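Local atomic coordinates of regulator of polyketide synthase expression (Bifidobacterium adolescentis, PDB entry 3ONQ), a protein that probably acts as a transcriptional regulator that binds DNA through a PucR-type C-terminal helix-turn-helix domain, although its function has not been established. Residues B[210-215]-B[225-230]; B[76-79]-B[85-88]; B[33-38]-B[135-140]; B[164-169]-B[175-180]. All blocks are in the same frame, centred on the assembly; numbering follows the deposited sequence. Where two conformers were deposited one is given.

Interaction 1 (B[210-215]-B[225-230]). With SO4 (sulfate ion), chain S.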
loop_
_atom_site.group_PDB
_atom_site.type_symbol
_atom_site.label_atom_id
_atom_site.label_comp_id
_atom_site.label_asym_id
_atom_site.label_seq_id
_atom_site.Cartn_x
_atom_site.Cartn_y
_atom_site.Cartn_z
ATOM N N SER B 210 -35.345 16.947 -7.018
ATOM C CA SER B 210 -35.979 15.811 -6.389
ATOM C C SER B 210 -37.458 15.820 -6.704
ATOM O O SER B 210 -38.284 15.569 -5.851
ATOM C CB SER B 210 -35.759 15.847 -4.882
ATOM O OG SER B 210 -34.466 15.407 -4.554
ATOM N N SER B 211 -37.774 16.142 -7.949
ATOM C CA SER B 211 -39.150 16.123 -8.437
ATOM C C SER B 211 -39.369 14.957 -9.385
ATOM O O SER B 211 -38.703 14.867 -10.421
ATOM C CB SER B 211 -39.453 17.412 -9.193
ATOM O OG SER B 211 -40.618 17.237 -9.982
ATOM N N LEU B 212 -40.296 14.061 -9.047
ATOM C CA LEU B 212 -40.624 12.962 -9.944
ATOM C C LEU B 212 -41.072 13.482 -11.298
ATOM O O LEU B 212 -40.622 12.999 -12.340
ATOM C CB LEU B 212 -41.737 12.095 -9.376
ATOM C CG LEU B 212 -41.321 11.020 -8.389
ATOM C CD1 LEU B 212 -42.538 10.188 -8.044
ATOM C CD2 LEU B 212 -40.213 10.154 -8.967
ATOM N N GLU B 213 -41.977 14.454 -11.276
ATOM C CA GLU B 213 -42.566 14.961 -12.511
ATOM C C GLU B 213 -41.522 15.554 -13.433
ATOM O O GLU B 213 -41.513 15.257 -14.625
ATOM C CB GLU B 213 -43.667 15.994 -12.234
ATOM C CG GLU B 213 -44.978 15.368 -11.813
ATOM C CD GLU B 213 -45.448 14.318 -12.806
ATOM O OE1 GLU B 213 -45.891 13.239 -12.355
ATOM O OE2 GLU B 213 -45.365 14.573 -14.033
ATOM N N ASN B 214 -40.650 16.395 -12.884
ATOM C CA ASN B 214 -39.634 17.047 -13.703
ATOM C C ASN B 214 -38.628 16.047 -14.240
ATOM O O ASN B 214 -38.086 16.233 -15.325
ATOM C CB ASN B 214 -38.920 18.167 -12.945
ATOM C CG ASN B 214 -39.858 19.294 -12.549
ATOM O OD1 ASN B 214 -40.981 19.399 -13.057
ATOM N ND2 ASN B 214 -39.400 20.148 -11.642
ATOM N N THR B 215 -38.387 14.984 -13.476
ATOM C CA THR B 215 -37.448 13.951 -13.892
ATOM C C THR B 215 -38.073 13.166 -15.045
ATOM O O THR B 215 -37.457 13.014 -16.095
ATOM C CB THR B 215 -37.055 13.014 -12.711
ATOM O OG1 THR B 215 -36.461 13.784 -11.657
ATOM C CG2 THR B 215 -36.066 11.958 -13.164
ATOM N N THR B 225 -41.881 5.096 -13.612
ATOM C CA THR B 225 -40.624 4.509 -14.029
ATOM C C THR B 225 -39.469 5.135 -13.246
ATOM O O THR B 225 -38.551 4.430 -12.798
ATOM C CB THR B 225 -40.428 4.623 -15.548
ATOM O OG1 THR B 225 -41.377 3.766 -16.189
ATOM C CG2 THR B 225 -39.035 4.193 -15.946
ATOM N N VAL B 226 -39.528 6.450 -13.064
ATOM C CA VAL B 226 -38.550 7.126 -12.225
ATOM C C VAL B 226 -38.631 6.568 -10.807
ATOM O O VAL B 226 -37.607 6.269 -10.189
ATOM C CB VAL B 226 -38.793 8.637 -12.169
ATOM C CG1 VAL B 226 -37.807 9.294 -11.192
ATOM C CG2 VAL B 226 -38.671 9.250 -13.560
ATOM N N ARG B 227 -39.855 6.429 -10.303
ATOM C CA ARG B 227 -40.083 5.905 -8.960
ATOM C C ARG B 227 -39.407 4.552 -8.802
ATOM O O ARG B 227 -38.680 4.313 -7.842
ATOM C CB ARG B 227 -41.581 5.766 -8.706
ATOM C CG ARG B 227 -42.076 6.411 -7.425
ATOM C CD ARG B 227 -43.571 6.152 -7.231
ATOM N NE ARG B 227 -44.381 6.807 -8.258
ATOM C CZ ARG B 227 -45.053 7.941 -8.074
ATOM N NH1 ARG B 227 -45.758 8.468 -9.068
ATOM N NH2 ARG B 227 -45.027 8.547 -6.894
ATOM N N TYR B 228 -39.648 3.670 -9.762
ATOM C CA TYR B 228 -39.104 2.325 -9.728
ATOM C C TYR B 228 -37.572 2.344 -9.742
ATOM O O TYR B 228 -36.922 1.628 -8.971
ATOM C CB TYR B 228 -39.669 1.509 -10.903
ATOM C CG TYR B 228 -39.127 0.097 -11.030
ATOM C CD1 TYR B 228 -39.733 -0.968 -10.363
ATOM C CD2 TYR B 228 -38.024 -0.178 -11.834
ATOM C CE1 TYR B 228 -39.247 -2.267 -10.482
ATOM C CE2 TYR B 228 -37.527 -1.474 -11.955
ATOM C CZ TYR B 228 -38.142 -2.511 -11.279
ATOM O OH TYR B 228 -37.655 -3.794 -11.402
ATOM N N ARG B 229 -36.985 3.161 -10.605
ATOM C CA ARG B 229 -35.522 3.271 -10.632
ATOM C C ARG B 229 -34.904 3.796 -9.335
ATOM O O ARG B 229 -33.865 3.292 -8.899
ATOM C CB ARG B 229 -35.050 4.110 -11.817
ATOM C CG ARG B 229 -35.370 3.460 -13.155
ATOM C CD ARG B 229 -35.206 4.452 -14.278
ATOM N NE ARG B 229 -35.541 3.870 -15.571
ATOM C CZ ARG B 229 -35.493 4.540 -16.719
ATOM N NH1 ARG B 229 -35.122 5.824 -16.733
ATOM N NH2 ARG B 229 -35.807 3.923 -17.852
ATOM N N LEU B 230 -35.518 4.807 -8.723
ATOM C CA LEU B 230 -34.985 5.333 -7.462
ATOM C C LEU B 230 -35.020 4.266 -6.372
ATOM O O LEU B 230 -34.101 4.156 -5.566
ATOM C CB LEU B 230 -35.753 6.567 -7.005
ATOM C CG LEU B 230 -35.787 7.706 -8.014
ATOM C CD1 LEU B 230 -36.611 8.855 -7.466
ATOM C CD2 LEU B 230 -34.373 8.146 -8.361
HETATM S S SO4 S . -36.221 0.396 -16.632
HETATM O O1 SO4 S . -37.382 -0.489 -16.663
HETATM O O2 SO4 S . -34.990 -0.394 -16.685
HETATM O O3 SO4 S . -36.280 1.282 -17.791
HETATM O O4 SO4 S . -36.244 1.170 -15.394
#
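Leu212 and Val226 bring their two helices together with 6.6 Å between their CA atoms, and no hydrogen bond crosses between the segments. Helix 212-219 starts here: Ser211 caps it, its OG taking the N-H of Asn214, while Ser211 O is gripped from opposite faces of its plane by Thr215 N and Thr215 OG1. That rotation of Thr215 sends its methyl inward, CG2 anti to the backbone N, to rest 3.7 Å from Val226 CG1. Leu212 forks over the facing helix. Its CD2 presses tightly on Val226 CG1 at 3.4 Å and touches Leu230 CD1 more loosely, while CD1 sits over one face of the Arg227 guanidinium, towards its rim. On another side of helix 223-237, Arg229 holds a sulfate through two nearly straight bonds, NE to O4 (2.8 Å) and NH2 to O3 (2.7 Å), and its NH1 bonds Thr201. Cut back to an alanine, this position would probably leave the sulfate without both donors and Thr201 OG1 without its mate. The chemistry is thus divided: an apolar seam joins the two helices of the helix-turn-helix, and an arginine on the second grips an anion, consistent with a helix that meets DNA phosphates.

Interaction 2 (B[76-79]-B[85-88])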
loop_
_atom_site.group_PDB
_atom_site.type_symbol
_atom_site.label_atom_id
_atom_site.label_comp_id
_atom_site.label_asym_id
_atom_site.label_seq_id
_atom_site.Cartn_x
_atom_site.Cartn_y
_atom_site.Cartn_z
ATOM N N LYS B 76 -13.886 -3.663 32.100
ATOM C CA LYS B 76 -14.681 -4.651 32.818
ATOM C C LYS B 76 -15.695 -5.330 31.885
ATOM O O LYS B 76 -15.906 -6.545 31.941
ATOM C CB LYS B 76 -15.404 -4.010 34.004
ATOM C CG LYS B 76 -16.404 -4.948 34.669
ATOM C CD LYS B 76 -17.213 -4.260 35.762
ATOM C CE LYS B 76 -18.279 -5.196 36.330
ATOM N NZ LYS B 76 -17.684 -6.441 36.906
ATOM N N ALA B 77 -16.326 -4.539 31.026
ATOM C CA ALA B 77 -17.335 -5.075 30.130
ATOM C C ALA B 77 -16.700 -6.061 29.155
ATOM O O ALA B 77 -17.244 -7.134 28.904
ATOM C CB ALA B 77 -18.054 -3.958 29.388
ATOM N N VAL B 78 -15.541 -5.694 28.612
ATOM C CA VAL B 78 -14.815 -6.570 27.698
ATOM C C VAL B 78 -14.434 -7.868 28.420
ATOM O O VAL B 78 -14.611 -8.962 27.883
ATOM C CB VAL B 78 -13.566 -5.859 27.118
ATOM C CG1 VAL B 78 -12.576 -6.860 26.510
ATOM C CG2 VAL B 78 -13.980 -4.808 26.099
ATOM N N ARG B 79 -13.922 -7.734 29.641
ATOM C CA ARG B 79 -13.586 -8.884 30.475
ATOM C C ARG B 79 -14.812 -9.781 30.693
ATOM O O ARG B 79 -14.757 -10.996 30.469
ATOM C CB ARG B 79 -13.032 -8.399 31.814
ATOM C CG ARG B 79 -12.360 -9.467 32.660
ATOM C CD ARG B 79 -11.063 -8.937 33.282
ATOM N NE ARG B 79 -11.228 -7.625 33.918
ATOM C CZ ARG B 79 -10.460 -6.560 33.673
ATOM N NH1 ARG B 79 -10.691 -5.413 34.304
ATOM N NH2 ARG B 79 -9.460 -6.634 32.801
ATOM N N HIS B 85 -8.405 -8.075 25.293
ATOM C CA HIS B 85 -7.687 -6.963 24.683
ATOM C C HIS B 85 -8.638 -5.838 24.335
ATOM O O HIS B 85 -9.626 -6.050 23.628
ATOM C CB HIS B 85 -6.963 -7.426 23.424
ATOM C CG HIS B 85 -6.116 -8.639 23.639
ATOM N ND1 HIS B 85 -5.078 -8.668 24.546
ATOM C CD2 HIS B 85 -6.159 -9.871 23.075
ATOM C CE1 HIS B 85 -4.516 -9.863 24.529
ATOM N NE2 HIS B 85 -5.151 -10.611 23.645
ATOM N N VAL B 86 -8.347 -4.652 24.858
ATOM C CA VAL B 86 -8.987 -3.438 24.394
ATOM C C VAL B 86 -8.004 -2.268 24.531
ATOM O O VAL B 86 -7.503 -1.979 25.620
ATOM C CB VAL B 86 -10.342 -3.185 25.107
ATOM C CG1 VAL B 86 -10.152 -3.080 26.592
ATOM C CG2 VAL B 86 -11.025 -1.931 24.551
ATOM N N VAL B 87 -7.689 -1.638 23.402
ATOM C CA VAL B 87 -6.825 -0.459 23.382
ATOM C C VAL B 87 -7.675 0.783 23.534
ATOM O O VAL B 87 -8.582 1.030 22.727
ATOM C CB VAL B 87 -6.033 -0.370 22.071
ATOM C CG1 VAL B 87 -5.325 0.988 21.959
ATOM C CG2 VAL B 87 -5.027 -1.526 21.997
ATOM N N ILE B 88 -7.385 1.561 24.572
ATOM C CA ILE B 88 -8.183 2.738 24.896
ATOM C C ILE B 88 -7.321 3.980 24.836
ATOM O O ILE B 88 -6.179 3.967 25.289
ATOM C CB ILE B 88 -8.801 2.612 26.297
ATOM C CG1 ILE B 88 -9.666 1.349 26.369
ATOM C CG2 ILE B 88 -9.604 3.868 26.662
ATOM C CD1 ILE B 88 -10.437 1.201 27.661
#
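Val78 on helix 67-80 faces Val86 at the start of strand 86-91, with 7.4 Å between their CA atoms and no hydrogen bond from one segment to the other. The valine-valine contact is apolar. Val78 CG2 points at the branch point of Val86, 4.1 Å from its CB, with Val86 CG1 and CG2 only slightly farther off, so that one methyl lies against the fork of the other valine. Val86 turns CG1 between its backbone N and carbonyl carbon (chi1 59°), which sets both methyls on the helix side. The other methyl of Val78, CG1, lies 4.2 Å from His85 O, a loose contact that extends the meeting to the residue before the strand. The His85 side chain itself leaves on the other side, where its ring meets Trp50, and a sulfate lies about 3 Å from it. One polar tie joins helix and strand a turn earlier: Arg75 NH1 bonds Val86 O. Strands 55-61 and 86-91 run parallel with 94-100 between them, and helix 67-80 connects them, so this is the helix-on-sheet packing of a beta-alpha-beta crossover in an alpha-beta-alpha sandwich, made here at a strand that is outermost within this chain.

Interaction 3 (B[33-38]-B[135-140])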
loop_
_atom_site.group_PDB
_atom_site.type_symbol
_atom_site.label_atom_id
_atom_site.label_comp_id
_atom_site.label_asym_id
_atom_site.label_seq_id
_atom_site.Cartn_x
_atom_site.Cartn_y
_atom_site.Cartn_z
ATOM N N LEU B 33 -4.200 5.790 15.140
ATOM C CA LEU B 33 -5.031 6.955 14.855
ATOM C C LEU B 33 -4.401 7.821 13.761
ATOM O O LEU B 33 -5.111 8.509 13.022
ATOM C CB LEU B 33 -5.260 7.776 16.130
ATOM C CG LEU B 33 -6.505 8.654 16.177
ATOM C CD1 LEU B 33 -7.722 7.848 15.752
ATOM C CD2 LEU B 33 -6.694 9.221 17.580
ATOM N N THR B 34 -3.071 7.784 13.651
ATOM C CA THR B 34 -2.367 8.584 12.644
ATOM C C THR B 34 -2.038 7.798 11.369
ATOM O O THR B 34 -1.186 8.203 10.584
ATOM C CB THR B 34 -1.088 9.286 13.212
ATOM O OG1 THR B 34 -0.130 8.312 13.638
ATOM C CG2 THR B 34 -1.443 10.199 14.385
ATOM N N ASN B 35 -2.741 6.686 11.168
ATOM C CA ASN B 35 -2.622 5.875 9.950
ATOM C C ASN B 35 -1.285 5.157 9.753
ATOM O O ASN B 35 -0.882 4.883 8.623
ATOM C CB ASN B 35 -2.947 6.698 8.696
ATOM C CG ASN B 35 -3.162 5.826 7.465
ATOM O OD1 ASN B 35 -3.715 4.734 7.556
ATOM N ND2 ASN B 35 -2.704 6.301 6.315
HETATM N N MSE B 36 -0.601 4.844 10.848
HETATM C CA MSE B 36 0.651 4.096 10.763
HETATM C C MSE B 36 0.352 2.606 10.957
HETATM O O MSE B 36 -0.121 2.196 12.016
HETATM C CB MSE B 36 1.656 4.614 11.799
HETATM C CG MSE B 36 2.063 6.085 11.599
HETATM SE SE MSE B 36 2.875 6.904 13.198
HETATM C CE MSE B 36 4.481 5.805 13.335
ATOM N N THR B 37 0.462 1.841 9.863
ATOM C CA THR B 37 0.079 0.435 9.859
ATOM C C THR B 37 1.213 -0.544 9.534
ATOM O O THR B 37 0.978 -1.692 9.206
ATOM C CB THR B 37 -1.105 0.199 8.933
ATOM O OG1 THR B 37 -0.740 0.560 7.605
ATOM C CG2 THR B 37 -2.264 1.050 9.372
ATOM N N ASP B 38 2.440 -0.071 9.641
ATOM C CA ASP B 38 3.607 -0.854 9.275
ATOM C C ASP B 38 4.000 -1.875 10.333
ATOM O O ASP B 38 3.356 -2.006 11.360
ATOM C CB ASP B 38 4.779 0.056 8.926
ATOM C CG ASP B 38 5.286 0.821 10.108
ATOM O OD1 ASP B 38 5.048 2.033 10.173
ATOM O OD2 ASP B 38 5.925 0.212 10.978
ATOM N N GLY B 135 -6.961 -2.797 9.801
ATOM C CA GLY B 135 -8.363 -2.660 10.166
ATOM C C GLY B 135 -8.524 -1.878 11.456
ATOM O O GLY B 135 -9.394 -1.022 11.574
ATOM N N ALA B 136 -7.671 -2.179 12.430
ATOM C CA ALA B 136 -7.636 -1.434 13.679
ATOM C C ALA B 136 -7.475 0.060 13.405
ATOM O O ALA B 136 -8.203 0.887 13.963
ATOM C CB ALA B 136 -6.497 -1.949 14.565
ATOM N N SER B 137 -6.529 0.413 12.540
ATOM C CA SER B 137 -6.312 1.827 12.211
ATOM C C SER B 137 -7.558 2.409 11.532
ATOM O O SER B 137 -7.987 3.518 11.839
ATOM C CB SER B 137 -5.103 1.988 11.293
ATOM O OG SER B 137 -4.898 3.355 10.957
ATOM N N HIS B 138 -8.126 1.642 10.609
ATOM C CA HIS B 138 -9.372 2.012 9.948
ATOM C C HIS B 138 -10.515 2.240 10.952
ATOM O O HIS B 138 -11.219 3.250 10.888
ATOM C CB HIS B 138 -9.769 0.921 8.939
ATOM C CG HIS B 138 -10.894 1.314 8.037
ATOM N ND1 HIS B 138 -11.266 0.576 6.934
ATOM C CD2 HIS B 138 -11.739 2.380 8.074
ATOM C CE1 HIS B 138 -12.279 1.168 6.327
ATOM N NE2 HIS B 138 -12.584 2.265 7.001
ATOM N N ALA B 139 -10.710 1.294 11.866
ATOM C CA ALA B 139 -11.777 1.387 12.863
ATOM C C ALA B 139 -11.624 2.632 13.730
ATOM O O ALA B 139 -12.583 3.366 13.970
ATOM C CB ALA B 139 -11.811 0.118 13.746
ATOM N N LEU B 140 -10.417 2.873 14.217
ATOM C CA LEU B 140 -10.189 4.051 15.042
ATOM C C LEU B 140 -10.380 5.367 14.270
ATOM O O LEU B 140 -10.935 6.328 14.794
ATOM C CB LEU B 140 -8.812 3.992 15.696
ATOM C CG LEU B 140 -8.736 2.970 16.839
ATOM C CD1 LEU B 140 -7.286 2.719 17.292
ATOM C CD2 LEU B 140 -9.566 3.464 18.004
#
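A Schellman motif ends helix 21-33, and the turn it makes lies against Ser137 and Leu140 of helix 132-149. Asn35, at positive phi (68°), is its C-prime residue: its N bonds Leu32 O, and Met36 N reaches back to Cys31 O. The chains come closest at Leu33 and Ser137, whose CA atoms are 5.9 Å apart. Ser137 is at the centre of the contact. Its OG stands anti to the backbone N (chi1 179°), which carries it into the turn, where it bonds Leu32 O and lies 3.5 Å from Asn35 CA; the amide OD1 of Asn35 stays at 3.9 Å from that OG. Beside it, Thr37 sets its methyl against the serine, CG2 to Ser137 CB 3.6 Å. Farther along, Leu33 starts away from the helix but bends back, and its CD1 settles 3.7 Å from Leu140 O and 4.0 Å from Leu140 CB. The small side chain of Ser137 is consistent with the close approach, and its buried hydroxyl is satisfied by the end of the other helix. A second tie comes from Arg141 NH1 to Leu33 O. Leu140 also packs on Phe29 and Leu32 of helix 21-33 and on Leu96 and Leu98 of strand 94-100, so it lies where helix 132-149, helix 21-33 and that strand meet.

Interaction 4 (B[164-169]-B[175-180])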
loop_
_atom_site.group_PDB
_atom_site.type_symbol
_atom_site.label_atom_id
_atom_site.label_comp_id
_atom_site.label_asym_id
_atom_site.label_seq_id
_atom_site.Cartn_x
_atom_site.Cartn_y
_atom_site.Cartn_z
ATOM N N GLU B 164 -23.048 6.372 8.238
ATOM C CA GLU B 164 -24.011 7.436 8.506
ATOM C C GLU B 164 -23.517 8.846 8.186
ATOM O O GLU B 164 -24.301 9.703 7.840
ATOM C CB GLU B 164 -24.480 7.383 9.953
ATOM C CG GLU B 164 -25.740 6.598 10.167
ATOM C CD GLU B 164 -26.263 6.718 11.578
ATOM O OE1 GLU B 164 -25.787 5.971 12.440
ATOM O OE2 GLU B 164 -27.148 7.561 11.824
ATOM N N LEU B 165 -22.226 9.093 8.358
ATOM C CA LEU B 165 -21.646 10.420 8.161
ATOM C C LEU B 165 -20.673 10.611 6.984
ATOM O O LEU B 165 -19.757 11.405 7.074
ATOM C CB LEU B 165 -21.012 10.898 9.459
ATOM C CG LEU B 165 -22.066 11.270 10.491
ATOM C CD1 LEU B 165 -21.587 10.998 11.873
ATOM C CD2 LEU B 165 -22.466 12.710 10.332
ATOM N N LEU B 166 -20.853 9.864 5.905
ATOM C CA LEU B 166 -19.884 9.871 4.806
ATOM C C LEU B 166 -19.538 11.265 4.279
ATOM O O LEU B 166 -18.363 11.637 4.210
ATOM C CB LEU B 166 -20.342 8.964 3.656
ATOM C CG LEU B 166 -20.202 7.468 3.914
ATOM C CD1 LEU B 166 -20.609 6.652 2.701
ATOM C CD2 LEU B 166 -18.763 7.180 4.281
ATOM N N PRO B 167 -20.558 12.042 3.890
ATOM C CA PRO B 167 -20.177 13.324 3.283
ATOM C C PRO B 167 -19.460 14.264 4.257
ATOM O O PRO B 167 -18.453 14.878 3.884
ATOM C CB PRO B 167 -21.511 13.911 2.776
ATOM C CG PRO B 167 -22.604 13.053 3.359
ATOM C CD PRO B 167 -22.005 11.769 3.851
ATOM N N GLU B 168 -19.956 14.382 5.482
ATOM C CA GLU B 168 -19.293 15.242 6.457
ATOM C C GLU B 168 -17.858 14.752 6.736
ATOM O O GLU B 168 -16.926 15.556 6.869
ATOM C CB GLU B 168 -20.102 15.322 7.752
ATOM C CG GLU B 168 -21.449 16.004 7.592
ATOM C CD GLU B 168 -22.513 15.113 6.960
ATOM O OE1 GLU B 168 -22.290 13.894 6.790
ATOM O OE2 GLU B 168 -23.586 15.647 6.644
ATOM N N ARG B 169 -17.684 13.434 6.805
ATOM C CA ARG B 169 -16.352 12.868 6.976
ATOM C C ARG B 169 -15.471 13.217 5.792
ATOM O O ARG B 169 -14.316 13.610 5.961
ATOM C CB ARG B 169 -16.420 11.347 7.159
ATOM C CG ARG B 169 -16.942 10.931 8.534
ATOM C CD ARG B 169 -17.275 9.442 8.570
ATOM N NE ARG B 169 -16.157 8.636 8.079
ATOM C CZ ARG B 169 -16.249 7.343 7.784
ATOM N NH1 ARG B 169 -17.404 6.705 7.969
ATOM N NH2 ARG B 169 -15.189 6.683 7.322
ATOM N N ASP B 175 -10.086 10.088 3.948
ATOM C CA ASP B 175 -9.915 9.291 2.734
ATOM C C ASP B 175 -10.808 8.051 2.688
ATOM O O ASP B 175 -11.268 7.640 1.620
ATOM C CB ASP B 175 -8.444 8.885 2.563
ATOM C CG ASP B 175 -7.631 9.950 1.861
ATOM O OD1 ASP B 175 -6.477 10.195 2.272
ATOM O OD2 ASP B 175 -8.156 10.549 0.898
ATOM N N TYR B 176 -11.043 7.446 3.845
ATOM C CA TYR B 176 -11.924 6.275 3.910
ATOM C C TYR B 176 -13.330 6.668 3.421
ATOM O O TYR B 176 -13.981 5.908 2.701
ATOM C CB TYR B 176 -12.003 5.688 5.322
ATOM C CG TYR B 176 -10.763 4.940 5.769
ATOM C CD1 TYR B 176 -10.381 3.759 5.154
ATOM C CD2 TYR B 176 -9.987 5.415 6.816
ATOM C CE1 TYR B 176 -9.249 3.068 5.573
ATOM C CE2 TYR B 176 -8.850 4.744 7.238
ATOM C CZ TYR B 176 -8.489 3.570 6.617
ATOM O OH TYR B 176 -7.367 2.898 7.048
ATOM N N ALA B 177 -13.802 7.851 3.813
ATOM C CA ALA B 177 -15.146 8.278 3.411
ATOM C C ALA B 177 -15.186 8.617 1.925
ATOM O O ALA B 177 -16.149 8.286 1.246
ATOM C CB ALA B 177 -15.619 9.455 4.241
ATOM N N ARG B 178 -14.150 9.282 1.414
ATOM C CA ARG B 178 -14.125 9.574 -0.010
ATOM C C ARG B 178 -14.192 8.272 -0.788
ATOM O O ARG B 178 -14.904 8.161 -1.779
ATOM C CB ARG B 178 -12.850 10.307 -0.412
ATOM C CG ARG B 178 -12.755 11.742 0.054
ATOM C CD ARG B 178 -11.378 12.289 -0.297
ATOM N NE ARG B 178 -11.165 13.624 0.240
ATOM C CZ ARG B 178 -10.028 14.063 0.766
ATOM N NH1 ARG B 178 -8.961 13.271 0.850
ATOM N NH2 ARG B 178 -9.961 15.306 1.204
ATOM N N GLU B 179 -13.420 7.290 -0.350
ATOM C CA GLU B 179 -13.300 6.053 -1.101
ATOM C C GLU B 179 -14.627 5.304 -1.086
ATOM O O GLU B 179 -15.074 4.821 -2.128
ATOM C CB GLU B 179 -12.174 5.178 -0.544
ATOM C CG GLU B 179 -11.958 3.887 -1.331
ATOM C CD GLU B 179 -11.315 4.134 -2.692
ATOM O OE1 GLU B 179 -10.892 5.283 -2.973
ATOM O OE2 GLU B 179 -11.236 3.170 -3.483
ATOM N N GLU B 180 -15.269 5.218 0.079
ATOM C CA GLU B 180 -16.583 4.574 0.155
ATOM C C GLU B 180 -17.636 5.249 -0.736
ATOM O O GLU B 180 -18.404 4.571 -1.415
ATOM C CB GLU B 180 -17.098 4.505 1.595
ATOM C CG GLU B 180 -16.342 3.506 2.473
ATOM C CD GLU B 180 -17.006 3.311 3.829
ATOM O OE1 GLU B 180 -18.232 3.567 3.944
ATOM O OE2 GLU B 180 -16.302 2.912 4.780
HETATM O O HOH W 1 -14.813 3.908 6.793
HETATM O O HOH W 2 -18.452 4.170 6.574
#
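The Arg169 guanidinium has Ala177 CB over one face, while Tyr176 CB lies at its edge, 3.9 Å from NH2; its plane is turned 55° from the tyrosine ring. Water 1 sits at the edge of the guanidinium, in its plane, and links Arg169 NH2 (2.8 Å) to Glu180 OE2, to which it donates. Water 2 makes a second bridge, accepting a longer bond from NH1 and donating to Glu180 OE1 (2.7 Å), so guanidinium and carboxylate face each other through solvent, NH2 and OE2 4.7 Å apart. A bend at chi3 (51°) turns the arginine toward Asp174, which takes a salt bridge from NE. A leucine in its place would probably leave both waters without their donors and Asp174 and Glu180 without the compensating charge. The backbones are close, 5.2 Å from Leu166 CA to Ala177 CA, which the bare methyl of Ala177 permits: its CB lies 3.5 Å from Leu166 O and 3.6 Å from Arg169 CB. Leu166 CD2 lies beside that methyl and against Glu180 OE1, the leucine and glutamate side chains crossing at about a right angle. Helix 166-172 and helix 175-190 are joined by a short turn; Arg169 packs on Phe145 and Ser146 of helix 132-149, Pro167 packs on Tyr248 of helix 244-261, and Arg178 NE bonds Leu171 O of the second subunit.

How the interactions relate
Interactions 3 and 4 touch: His138 of helix 132-149 stacks on Tyr176, His138 NE2 lying 3.2 Å from Tyr176 CD1, though the centres of the two interactions are 16 Å apart. Interaction 2 falls, in sequence, between the two segments of interaction 3, and its nearest atoms come within about 5 Å of it; interaction 2 sets a helix on the sheet, and interaction 3 joins a helix end to a second helix that packs on it. Interaction 4 follows the sheet in sequence and leads towards the helical C-terminal part. Interaction 1 lies far out there, its nearest atoms about 14 Å from interaction 4. Sulfates, probably from the crystallisation liquor, lie near interactions 1, 2 and 4, but no active site is established.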